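Local atomic coordinates of transcriptional regulator, PadR family (Bacillus cereus, PDB entry 4ESB), a protein that probably binds DNA as a dimeric transcriptional regulator of the PadR family, using a winged helix-turn-helix fold. Residues Gln20-Gly25 against Thr61-Ser66; Leu50-Gln53 against Leu57-Gly60; Lys7-Gly12 against Glu85-Ser90; Lys31-Lys34 against Phe39-Glu42. All blocks are in the same frame, centred on the assembly; numbering follows the deposited sequence.

Interaction 1: residues Gln20-Gly25 against Thr61-Ser66; sequences QEEVYG and TLKASS. With GOL (glycerol), chain F.
Lys63 and Glu22 meet end to side, their side chains crossing at about a right angle. The lysine leaves strand 58-64 toward 20-25. CB lies back from the carboxylate, and CG stands beside the backbone N (chi1 -66°), from where the chain runs on extended to CD. CD is the first atom to touch: it lies 3.2 Å from Glu22 OE2 and 3.6 Å from Glu22 OE1, so the aliphatic part of the lysine packs against both oxygens. A bend at chi3 (64°) then turns the tip along the carboxylate. CE passes 3.8 Å from Glu22 OE1, and NZ closes a salt bridge to that same oxygen at 3.2 Å, approaching its syn lone pair, on the side of the other oxygen. Glu22 reaches out with its chain extended beyond CG, and its OE2 comes only loosely near Thr61 OG1, at 4.1 Å.

The pair spans a strand that lies between the two segments. Glu22 also touches Tyr73 and His75 of strand 70-76, and Lys63 touches Tyr73. A second link is indirect: Tyr24 OH and O2 of a glycerol are 3.0 Å apart in a hydrogen bond, the glycerol oxygen sitting at the ring edge near its plane. This glycerol, probably from the crystallisation liquor, is bonded to Tyr73 OH as well; its fit near Ser65 is doubtful. In this antiparallel sheet the hairpin 58-64/70-76 is the wing of the winged-helix domain, and the ion pair spans it from the short edge strand 23-24 to strand 58-64.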
loop_
_atom_site.group_PDB
_atom_site.type_symbol
_atom_site.label_atom_id
_atom_site.label_comp_id
_atom_site.label_asym_id
_atom_site.label_seq_id
_atom_site.Cartn_x
_atom_site.Cartn_y
_atom_site.Cartn_z
ATOM N N GLN A 20 0.955 -12.073 17.432
ATOM C CA GLN A 20 1.846 -13.218 17.561
ATOM C C GLN A 20 2.580 -13.230 18.896
ATOM O O GLN A 20 2.998 -14.288 19.366
ATOM C CB GLN A 20 2.851 -13.242 16.407
ATOM C CG GLN A 20 2.223 -13.543 15.054
ATOM C CD GLN A 20 1.556 -14.907 15.013
ATOM O OE1 GLN A 20 2.144 -15.909 15.422
ATOM N NE2 GLN A 20 0.319 -14.950 14.524
ATOM N N GLU A 21 2.730 -12.061 19.510
ATOM C CA GLU A 21 3.423 -11.964 20.788
ATOM C C GLU A 21 3.096 -10.668 21.525
ATOM O O GLU A 21 3.176 -9.579 20.961
ATOM C CB GLU A 21 4.936 -12.053 20.580
ATOM C CG GLU A 21 5.731 -12.025 21.875
ATOM C CD GLU A 21 7.203 -11.737 21.648
ATOM O OE1 GLU A 21 7.611 -11.600 20.475
ATOM O OE2 GLU A 21 7.953 -11.642 22.644
ATOM N N GLU A 22 2.719 -10.803 22.791
ATOM C CA GLU A 22 2.569 -9.656 23.677
ATOM C C GLU A 22 3.888 -8.895 23.737
ATOM O O GLU A 22 4.919 -9.464 24.088
ATOM C CB GLU A 22 2.194 -10.121 25.086
ATOM C CG GLU A 22 0.862 -9.608 25.590
ATOM C CD GLU A 22 0.625 -9.962 27.042
ATOM O OE1 GLU A 22 1.102 -11.029 27.486
ATOM O OE2 GLU A 22 -0.034 -9.167 27.745
ATOM N N VAL A 23 3.854 -7.610 23.405
ATOM C CA VAL A 23 5.069 -6.795 23.402
ATOM C C VAL A 23 4.841 -5.418 24.015
ATOM O O VAL A 23 3.751 -4.856 23.905
ATOM C CB VAL A 23 5.607 -6.593 21.971
ATOM C CG1 VAL A 23 6.085 -7.917 21.383
ATOM C CG2 VAL A 23 4.546 -5.945 21.088
ATOM N N TYR A 24 5.872 -4.875 24.658
ATOM C CA TYR A 24 5.814 -3.494 25.130
ATOM C C TYR A 24 6.365 -2.553 24.064
ATOM O O TYR A 24 6.952 -2.998 23.077
ATOM C CB TYR A 24 6.510 -3.302 26.492
ATOM C CG TYR A 24 7.972 -3.705 26.590
ATOM C CD1 TYR A 24 8.345 -5.038 26.684
ATOM C CD2 TYR A 24 8.974 -2.743 26.645
ATOM C CE1 TYR A 24 9.676 -5.404 26.794
ATOM C CE2 TYR A 24 10.307 -3.099 26.759
ATOM C CZ TYR A 24 10.652 -4.429 26.834
ATOM O OH TYR A 24 11.979 -4.783 26.946
ATOM N N GLY A 25 6.154 -1.256 24.261
ATOM C CA GLY A 25 6.425 -0.261 23.239
ATOM C C GLY A 25 7.787 -0.368 22.579
ATOM O O GLY A 25 7.888 -0.399 21.352
ATOM N N THR A 61 -1.928 -3.904 29.038
ATOM C CA THR A 61 -2.135 -4.290 30.427
ATOM C C THR A 61 -0.788 -4.339 31.140
ATOM O O THR A 61 0.209 -4.778 30.570
ATOM C CB THR A 61 -2.819 -5.668 30.538
ATOM O OG1 THR A 61 -1.841 -6.706 30.418
ATOM C CG2 THR A 61 -3.882 -5.836 29.457
ATOM N N LEU A 62 -0.762 -3.885 32.388
ATOM C CA LEU A 62 0.467 -3.892 33.173
ATOM C C LEU A 62 0.789 -5.296 33.676
ATOM O O LEU A 62 0.190 -5.772 34.636
ATOM C CB LEU A 62 0.352 -2.936 34.366
ATOM C CG LEU A 62 0.840 -1.495 34.185
ATOM C CD1 LEU A 62 2.319 -1.455 33.815
ATOM C CD2 LEU A 62 0.006 -0.751 33.152
ATOM N N LYS A 63 1.740 -5.954 33.019
ATOM C CA LYS A 63 2.195 -7.271 33.452
ATOM C C LYS A 63 3.626 -7.201 33.956
ATOM O O LYS A 63 4.373 -6.286 33.616
ATOM C CB LYS A 63 2.107 -8.283 32.306
ATOM C CG LYS A 63 0.690 -8.583 31.869
ATOM C CD LYS A 63 0.633 -9.664 30.806
ATOM C CE LYS A 63 1.131 -10.999 31.327
ATOM N NZ LYS A 63 0.657 -12.129 30.479
ATOM N N ALA A 64 4.004 -8.178 34.774
ATOM C CA ALA A 64 5.378 -8.291 35.231
ATOM C C ALA A 64 6.202 -8.962 34.146
ATOM O O ALA A 64 5.741 -9.892 33.484
ATOM C CB ALA A 64 5.453 -9.083 36.520
ATOM N N SER A 65 7.423 -8.479 33.970
ATOM C CA SER A 65 8.305 -8.985 32.936
ATOM C C SER A 65 8.986 -10.254 33.425
ATOM O O SER A 65 9.026 -10.520 34.627
ATOM C CB SER A 65 9.346 -7.919 32.610
ATOM O OG SER A 65 10.081 -8.229 31.446
ATOM N N SER A 66 9.517 -11.043 32.498
ATOM C CA SER A 66 10.276 -12.231 32.873
ATOM C C SER A 66 11.378 -11.863 33.864
ATOM O O SER A 66 11.860 -12.711 34.613
ATOM C CB SER A 66 10.884 -12.901 31.640
ATOM O OG SER A 66 11.667 -11.989 30.891
HETATM C C1 GOL F . 12.660 -8.076 30.334
HETATM O O1 GOL F . 12.501 -6.871 31.051
HETATM C C2 GOL F . 11.784 -8.042 29.084
HETATM O O2 GOL F . 12.520 -7.539 27.992
HETATM C C3 GOL F . 11.273 -9.443 28.762
HETATM O O3 GOL F . 10.073 -9.354 28.025
#

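Interaction 2: residues Leu50-Gln53 against Leu57-Gly60; sequences LRMQ and LIEG
Ile58 lays its branches obliquely over Met52 and reaches Gln53 with one of them. CD1 and CG1 both stand 4.0 Å from Met52 CB, while the other branch, CG2, lies as far from Met52 CE. The ethyl arm gets there because CG1 is held between the backbone N and the carbonyl carbon (chi1 65°), and its middle atom also packs at 3.9 Å against Gln53 CG. Met52 meets the isoleucine twice because its chain bends at chi3, bringing CE round to CG2.

The backbone supplies the polar part. Met52 O takes Leu57 N at 2.9 Å, with a C=O...N angle of 172°, and a weak second bond from Ile58 N at 3.5 Å. Two amides thus converge on one carbonyl where the chain leaves helix 42-54, probably the recognition helix, as the second helix of the helix-turn-helix, and enters the first long strand of the wing. Both apolar residues also face helix 10-20, Met52 touching Ile14 and both touching Leu15.

Farther along, Gln53 extends beside the strand. Its NE2 is bonded to Leu49 O one helical turn back, and OE1 points to a water that accepts from Gly60 N at 2.8 Å; the water's distance to OE1 is too short to be trusted.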
loop_
_atom_site.group_PDB
_atom_site.type_symbol
_atom_site.label_atom_id
_atom_site.label_comp_id
_atom_site.label_asym_id
_atom_site.label_seq_id
_atom_site.Cartn_x
_atom_site.Cartn_y
_atom_site.Cartn_z
ATOM N N LEU A 50 -1.897 4.996 20.379
ATOM C CA LEU A 50 -2.947 5.580 21.206
ATOM C C LEU A 50 -4.289 5.441 20.509
ATOM O O LEU A 50 -5.324 5.245 21.146
ATOM C CB LEU A 50 -2.668 7.061 21.464
ATOM C CG LEU A 50 -1.577 7.422 22.473
ATOM C CD1 LEU A 50 -1.311 8.918 22.428
ATOM C CD2 LEU A 50 -1.972 6.988 23.876
ATOM N N ARG A 51 -4.259 5.549 19.187
ATOM C CA ARG A 51 -5.469 5.524 18.386
ATOM C C ARG A 51 -5.967 4.094 18.204
ATOM O O ARG A 51 -7.167 3.836 18.283
ATOM C CB ARG A 51 -5.199 6.182 17.033
ATOM C CG ARG A 51 -6.412 6.295 16.137
ATOM C CD ARG A 51 -6.138 7.227 14.968
ATOM N NE ARG A 51 -5.347 6.583 13.922
ATOM C CZ ARG A 51 -5.851 5.790 12.980
ATOM N NH1 ARG A 51 -7.152 5.529 12.945
ATOM N NH2 ARG A 51 -5.051 5.251 12.071
ATOM N N MET A 52 -5.045 3.165 17.978
ATOM C CA MET A 52 -5.405 1.761 17.839
ATOM C C MET A 52 -6.045 1.253 19.128
ATOM O O MET A 52 -6.892 0.360 19.099
ATOM C CB MET A 52 -4.176 0.919 17.483
ATOM C CG MET A 52 -3.652 1.163 16.072
ATOM S SD MET A 52 -2.166 0.218 15.685
ATOM C CE MET A 52 -2.810 -1.454 15.692
ATOM N N GLN A 53 -5.646 1.834 20.256
ATOM C CA GLN A 53 -6.249 1.505 21.541
ATOM C C GLN A 53 -7.648 2.095 21.652
ATOM O O GLN A 53 -8.577 1.437 22.119
ATOM C CB GLN A 53 -5.395 2.041 22.687
ATOM C CG GLN A 53 -4.199 1.181 23.042
ATOM C CD GLN A 53 -3.298 1.850 24.055
ATOM O OE1 GLN A 53 -3.443 1.652 25.260
ATOM N NE2 GLN A 53 -2.365 2.659 23.568
ATOM N N LEU A 57 -8.554 -1.958 18.952
ATOM C CA LEU A 57 -7.885 -2.970 18.141
ATOM C C LEU A 57 -6.828 -3.680 18.971
ATOM O O LEU A 57 -6.568 -4.866 18.786
ATOM C CB LEU A 57 -7.225 -2.331 16.921
ATOM C CG LEU A 57 -8.153 -1.577 15.972
ATOM C CD1 LEU A 57 -7.356 -1.025 14.806
ATOM C CD2 LEU A 57 -9.278 -2.475 15.482
ATOM N N ILE A 58 -6.214 -2.936 19.883
ATOM C CA ILE A 58 -5.232 -3.498 20.798
ATOM C C ILE A 58 -5.502 -2.961 22.193
ATOM O O ILE A 58 -6.249 -1.999 22.366
ATOM C CB ILE A 58 -3.792 -3.150 20.374
ATOM C CG1 ILE A 58 -3.558 -1.641 20.465
ATOM C CG2 ILE A 58 -3.526 -3.649 18.958
ATOM C CD1 ILE A 58 -2.140 -1.217 20.140
ATOM N N GLU A 59 -4.892 -3.589 23.188
ATOM C CA GLU A 59 -5.127 -3.220 24.576
ATOM C C GLU A 59 -3.876 -3.476 25.400
ATOM O O GLU A 59 -3.286 -4.553 25.330
ATOM C CB GLU A 59 -6.296 -4.027 25.139
ATOM C CG GLU A 59 -6.612 -3.731 26.590
ATOM C CD GLU A 59 -7.578 -4.740 27.194
ATOM O OE1 GLU A 59 -8.162 -5.533 26.428
ATOM O OE2 GLU A 59 -7.746 -4.748 28.432
ATOM N N GLY A 60 -3.474 -2.481 26.182
ATOM C CA GLY A 60 -2.312 -2.612 27.036
ATOM C C GLY A 60 -2.698 -2.999 28.447
ATOM O O GLY A 60 -3.680 -2.496 28.987
HETATM O O HOH W 1 -4.809 0.003 26.374
#

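Interaction 3: residues Lys7-Gly12 against Glu85-Ser90; sequences KGVLEG and EEFKQS
At the start of the first helix of the winged helix-turn-helix domain, Gly12 lies beneath the ring of Phe87, which projects from the long C-terminal helix 78-101. The evidence for a CH-pi contact is direct: Gly12 CA sits 3.7 Å from the ring centroid and only 8° off the ring normal, so it is over the middle of the face rather than at a rim atom. Within the ring, CD2 is the atom closest to Gly12 CA, at 3.8 Å, and CE2 approaches Gly12 C.

Having no side chain, the glycine lets the two backbones draw together, its CA being 6.1 Å from that of Phe87. The ring reaches this place with CG anti to the backbone N (chi1 170°), which directs it straight out of its helix toward 7-12. Val9 meets the far end of the ring: its CB is 4.1 Å from Phe87 CZ, and its carbonyl oxygen lies near the same carbon, obliquely. The second subunit adjoins the contact as well, with its Met5 packing on Phe87 and its Val98 on Val9, so helix 78-101 serves the domain and the dimer alike.

On the same helix Ser90 turns back on its own turn. Glu86 O accepts two bonds from it, the routine backbone one and another from Ser90 OG at 2.8 Å, the hydroxyl standing above the carbonyl plane by 39°.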
loop_
_atom_site.group_PDB
_atom_site.type_symbol
_atom_site.label_atom_id
_atom_site.label_comp_id
_atom_site.label_asym_id
_atom_site.label_seq_id
_atom_site.Cartn_x
_atom_site.Cartn_y
_atom_site.Cartn_z
ATOM N N LYS A 7 3.522 3.740 5.705
ATOM C CA LYS A 7 2.541 4.092 6.729
ATOM C C LYS A 7 1.174 3.479 6.451
ATOM O O LYS A 7 0.390 3.255 7.373
ATOM C CB LYS A 7 2.418 5.613 6.838
ATOM C CG LYS A 7 3.608 6.260 7.521
ATOM C CD LYS A 7 3.965 7.600 6.910
ATOM C CE LYS A 7 5.441 7.902 7.107
ATOM N NZ LYS A 7 5.708 9.345 7.321
ATOM N N GLY A 8 0.890 3.210 5.181
ATOM C CA GLY A 8 -0.363 2.585 4.803
ATOM C C GLY A 8 -0.516 1.217 5.442
ATOM O O GLY A 8 -1.585 0.865 5.944
ATOM N N VAL A 9 0.573 0.454 5.440
ATOM C CA VAL A 9 0.551 -0.935 5.883
ATOM C C VAL A 9 1.100 -1.127 7.296
ATOM O O VAL A 9 1.208 -2.254 7.776
ATOM C CB VAL A 9 1.392 -1.814 4.938
ATOM C CG1 VAL A 9 0.884 -1.697 3.509
ATOM C CG2 VAL A 9 2.861 -1.420 5.022
ATOM N N LEU A 10 1.442 -0.031 7.963
ATOM C CA LEU A 10 2.108 -0.106 9.260
ATOM C C LEU A 10 1.158 -0.574 10.362
ATOM O O LEU A 10 1.543 -1.357 11.231
ATOM C CB LEU A 10 2.716 1.251 9.621
ATOM C CG LEU A 10 3.453 1.364 10.957
ATOM C CD1 LEU A 10 4.661 0.439 11.012
ATOM C CD2 LEU A 10 3.874 2.804 11.183
ATOM N N GLU A 11 -0.079 -0.091 10.325
ATOM C CA GLU A 11 -1.086 -0.503 11.297
ATOM C C GLU A 11 -1.311 -2.010 11.227
ATOM O O GLU A 11 -1.434 -2.678 12.252
ATOM C CB GLU A 11 -2.400 0.244 11.049
ATOM C CG GLU A 11 -3.527 -0.138 11.998
ATOM C CD GLU A 11 -4.606 0.927 12.083
ATOM O OE1 GLU A 11 -4.442 1.993 11.456
ATOM O OE2 GLU A 11 -5.617 0.698 12.780
ATOM N N GLY A 12 -1.353 -2.540 10.009
ATOM C CA GLY A 12 -1.569 -3.961 9.799
ATOM C C GLY A 12 -0.411 -4.816 10.275
ATOM O O GLY A 12 -0.610 -5.901 10.819
ATOM N N GLU A 85 -7.236 -9.968 9.785
ATOM C CA GLU A 85 -7.571 -10.902 8.715
ATOM C C GLU A 85 -7.956 -10.144 7.449
ATOM O O GLU A 85 -7.586 -10.538 6.345
ATOM C CB GLU A 85 -8.709 -11.836 9.138
ATOM C CG GLU A 85 -8.343 -12.786 10.270
ATOM C CD GLU A 85 -7.023 -13.494 10.032
ATOM O OE1 GLU A 85 -6.946 -14.304 9.082
ATOM O OE2 GLU A 85 -6.060 -13.239 10.790
ATOM N N GLU A 86 -8.702 -9.056 7.614
ATOM C CA GLU A 86 -9.039 -8.190 6.490
ATOM C C GLU A 86 -7.766 -7.667 5.828
ATOM O O GLU A 86 -7.660 -7.648 4.603
ATOM C CB GLU A 86 -9.905 -7.019 6.953
ATOM C CG GLU A 86 -11.278 -7.424 7.463
ATOM C CD GLU A 86 -12.001 -6.282 8.149
ATOM O OE1 GLU A 86 -11.491 -5.141 8.105
ATOM O OE2 GLU A 86 -13.080 -6.522 8.732
ATOM N N PHE A 87 -6.800 -7.246 6.641
ATOM C CA PHE A 87 -5.540 -6.721 6.120
ATOM C C PHE A 87 -4.756 -7.782 5.352
ATOM O O PHE A 87 -4.219 -7.509 4.279
ATOM C CB PHE A 87 -4.676 -6.157 7.250
ATOM C CG PHE A 87 -3.277 -5.816 6.824
ATOM C CD1 PHE A 87 -3.029 -4.680 6.072
ATOM C CD2 PHE A 87 -2.212 -6.631 7.170
ATOM C CE1 PHE A 87 -1.746 -4.363 5.673
ATOM C CE2 PHE A 87 -0.924 -6.319 6.774
ATOM C CZ PHE A 87 -0.691 -5.183 6.025
ATOM N N LYS A 88 -4.687 -8.989 5.905
ATOM C CA LYS A 88 -3.966 -10.081 5.258
ATOM C C LYS A 88 -4.567 -10.406 3.899
ATOM O O LYS A 88 -3.844 -10.707 2.949
ATOM C CB LYS A 88 -3.969 -11.329 6.141
ATOM C CG LYS A 88 -3.127 -11.181 7.393
ATOM C CD LYS A 88 -3.148 -12.436 8.253
ATOM C CE LYS A 88 -2.267 -12.266 9.487
ATOM N NZ LYS A 88 -2.308 -13.437 10.408
ATOM N N GLN A 89 -5.891 -10.342 3.807
ATOM C CA GLN A 89 -6.578 -10.646 2.561
ATOM C C GLN A 89 -6.338 -9.546 1.540
ATOM O O GLN A 89 -5.943 -9.818 0.408
ATOM C CB GLN A 89 -8.073 -10.829 2.810
ATOM C CG GLN A 89 -8.414 -12.187 3.389
ATOM C CD GLN A 89 -9.770 -12.214 4.062
ATOM O OE1 GLN A 89 -10.627 -11.370 3.793
ATOM N NE2 GLN A 89 -9.969 -13.180 4.952
ATOM N N SER A 90 -6.577 -8.302 1.944
ATOM C CA SER A 90 -6.341 -7.163 1.067
ATOM C C SER A 90 -4.893 -7.152 0.589
ATOM O O SER A 90 -4.631 -6.963 -0.598
ATOM C CB SER A 90 -6.650 -5.847 1.786
ATOM O OG SER A 90 -7.918 -5.881 2.415
#

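Interaction 4: residues Lys31-Lys34 against Phe39-Glu42; sequences KLNK and FVSE
Val40 packs on Leu32 and Asn33 and buries the most area of the three. In the apolar part, Val40 aims its side chain at helix 25-34, and one methyl, CG2, does the touching: it lies 3.6 Å from Leu32 CB and 4.1 Å from Leu32 CD1, the two side chains crossing at about a right angle. CG2 lies between the backbone N and the carbonyl carbon, while CG1 stands beside the N (chi1 -51°). That second methyl is employed within its own segment, 3.7 Å above the plane of the Phe39 ring and over its centre, so the valine is wedged between a helix and an aromatic face.

The segments are the end of helix 25-34 and the approach to helix 42-54, the two helices of the helix-turn-helix, second and third in the domain; Val40 closes the connection between them. Leu32 extends the same apolar layer toward helix 10-20, where it meets Leu10, Ile14 and Ile17, and toward Phe37 of the connection itself.

Polar contacts lie nearer the surface. Asn33 slides past Val40 in the opposite direction, and its amide comes up to the carbonyl oxygen and to CG2 of the valine, although which way round the amide stands is doubtful. Ser41 points away from helix 25-34 and is the N-cap of helix 42-54: its OG, with chi1 67°, holds a backbone N near the start of that helix, and its own N is bonded to Ser44 OG in return. Beyond the cap, the side chain of Glu42 touches Tyr26 and Ser29 of helix 25-34.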
loop_
_atom_site.group_PDB
_atom_site.type_symbol
_atom_site.label_atom_id
_atom_site.label_comp_id
_atom_site.label_asym_id
_atom_site.label_seq_id
_atom_site.Cartn_x
_atom_site.Cartn_y
_atom_site.Cartn_z
ATOM N N LYS A 31 11.404 -4.527 16.921
ATOM C CA LYS A 31 11.029 -5.551 15.952
ATOM C C LYS A 31 10.686 -4.918 14.606
ATOM O O LYS A 31 11.080 -5.425 13.558
ATOM C CB LYS A 31 9.847 -6.382 16.456
ATOM C CG LYS A 31 10.187 -7.338 17.593
ATOM C CD LYS A 31 9.110 -8.402 17.744
ATOM C CE LYS A 31 9.207 -9.139 19.072
ATOM N NZ LYS A 31 10.414 -10.006 19.171
ATOM N N LEU A 32 9.960 -3.803 14.637
ATOM C CA LEU A 32 9.601 -3.102 13.408
ATOM C C LEU A 32 10.858 -2.663 12.671
ATOM O O LEU A 32 10.960 -2.846 11.459
ATOM C CB LEU A 32 8.706 -1.891 13.704
ATOM C CG LEU A 32 7.248 -2.172 14.090
ATOM C CD1 LEU A 32 6.535 -0.880 14.454
ATOM C CD2 LEU A 32 6.505 -2.878 12.965
ATOM N N ASN A 33 11.814 -2.089 13.401
ATOM C CA ASN A 33 13.088 -1.684 12.811
ATOM C C ASN A 33 13.803 -2.848 12.137
ATOM O O ASN A 33 14.261 -2.732 11.001
ATOM C CB ASN A 33 14.016 -1.089 13.873
ATOM C CG ASN A 33 13.563 0.273 14.348
ATOM O OD1 ASN A 33 12.838 0.983 13.651
ATOM N ND2 ASN A 33 13.999 0.653 15.542
ATOM N N LYS A 34 13.894 -3.971 12.843
ATOM C CA LYS A 34 14.699 -5.096 12.380
ATOM C C LYS A 34 13.989 -5.921 11.304
ATOM O O LYS A 34 14.587 -6.818 10.711
ATOM C CB LYS A 34 15.107 -5.987 13.559
ATOM C CG LYS A 34 16.055 -7.109 13.172
ATOM C CD LYS A 34 16.625 -7.812 14.385
ATOM C CE LYS A 34 17.559 -8.928 13.960
ATOM N NZ LYS A 34 18.135 -9.657 15.117
ATOM N N PHE A 39 12.392 3.671 9.659
ATOM C CA PHE A 39 12.070 5.038 10.059
ATOM C C PHE A 39 11.276 5.114 11.361
ATOM O O PHE A 39 11.171 6.188 11.954
ATOM C CB PHE A 39 11.281 5.745 8.957
ATOM C CG PHE A 39 9.816 5.427 8.968
ATOM C CD1 PHE A 39 8.929 6.209 9.693
ATOM C CD2 PHE A 39 9.323 4.343 8.259
ATOM C CE1 PHE A 39 7.577 5.918 9.707
ATOM C CE2 PHE A 39 7.974 4.046 8.270
ATOM C CZ PHE A 39 7.099 4.834 8.994
ATOM N N VAL A 40 10.711 3.995 11.810
ATOM C CA VAL A 40 9.836 4.036 12.979
ATOM C C VAL A 40 10.618 4.187 14.281
ATOM O O VAL A 40 11.738 3.694 14.418
ATOM C CB VAL A 40 8.912 2.794 13.092
ATOM C CG1 VAL A 40 8.186 2.545 11.781
ATOM C CG2 VAL A 40 9.692 1.561 13.530
ATOM N N SER A 41 10.007 4.889 15.226
ATOM C CA SER A 41 10.526 5.014 16.577
ATOM C C SER A 41 9.320 5.025 17.509
ATOM O O SER A 41 8.189 5.198 17.054
ATOM C CB SER A 41 11.316 6.311 16.730
ATOM O OG SER A 41 10.452 7.429 16.627
ATOM N N GLU A 42 9.547 4.843 18.805
ATOM C CA GLU A 42 8.448 4.866 19.759
ATOM C C GLU A 42 7.716 6.192 19.640
ATOM O O GLU A 42 6.489 6.248 19.741
ATOM C CB GLU A 42 8.951 4.689 21.191
ATOM C CG GLU A 42 9.265 3.256 21.579
ATOM C CD GLU A 42 9.634 3.120 23.047
ATOM O OE1 GLU A 42 10.843 3.122 23.366
ATOM O OE2 GLU A 42 8.710 3.011 23.879
#

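Interaction 1 is the surface contact of the four; the other three are buried. It shares strand 58-64 with interaction 2, their centres 14 Å apart, but an ion pair near solvent joins the outer end of the strand, whereas apolar packing and carbonyl bonds join its start. Interactions 3 and 4 rely on close apolar contact, one through an aromatic face on a glycine and the other through a valine methyl, and touch each other through Leu10, which meets both Leu32 and Val40. Glu11 ties 7-12 to 50-53 by a long, weak ion pair with Arg51. Of the four, interaction 3 is the one with a segment on the C-terminal helix, and it encloses the other three along the chain.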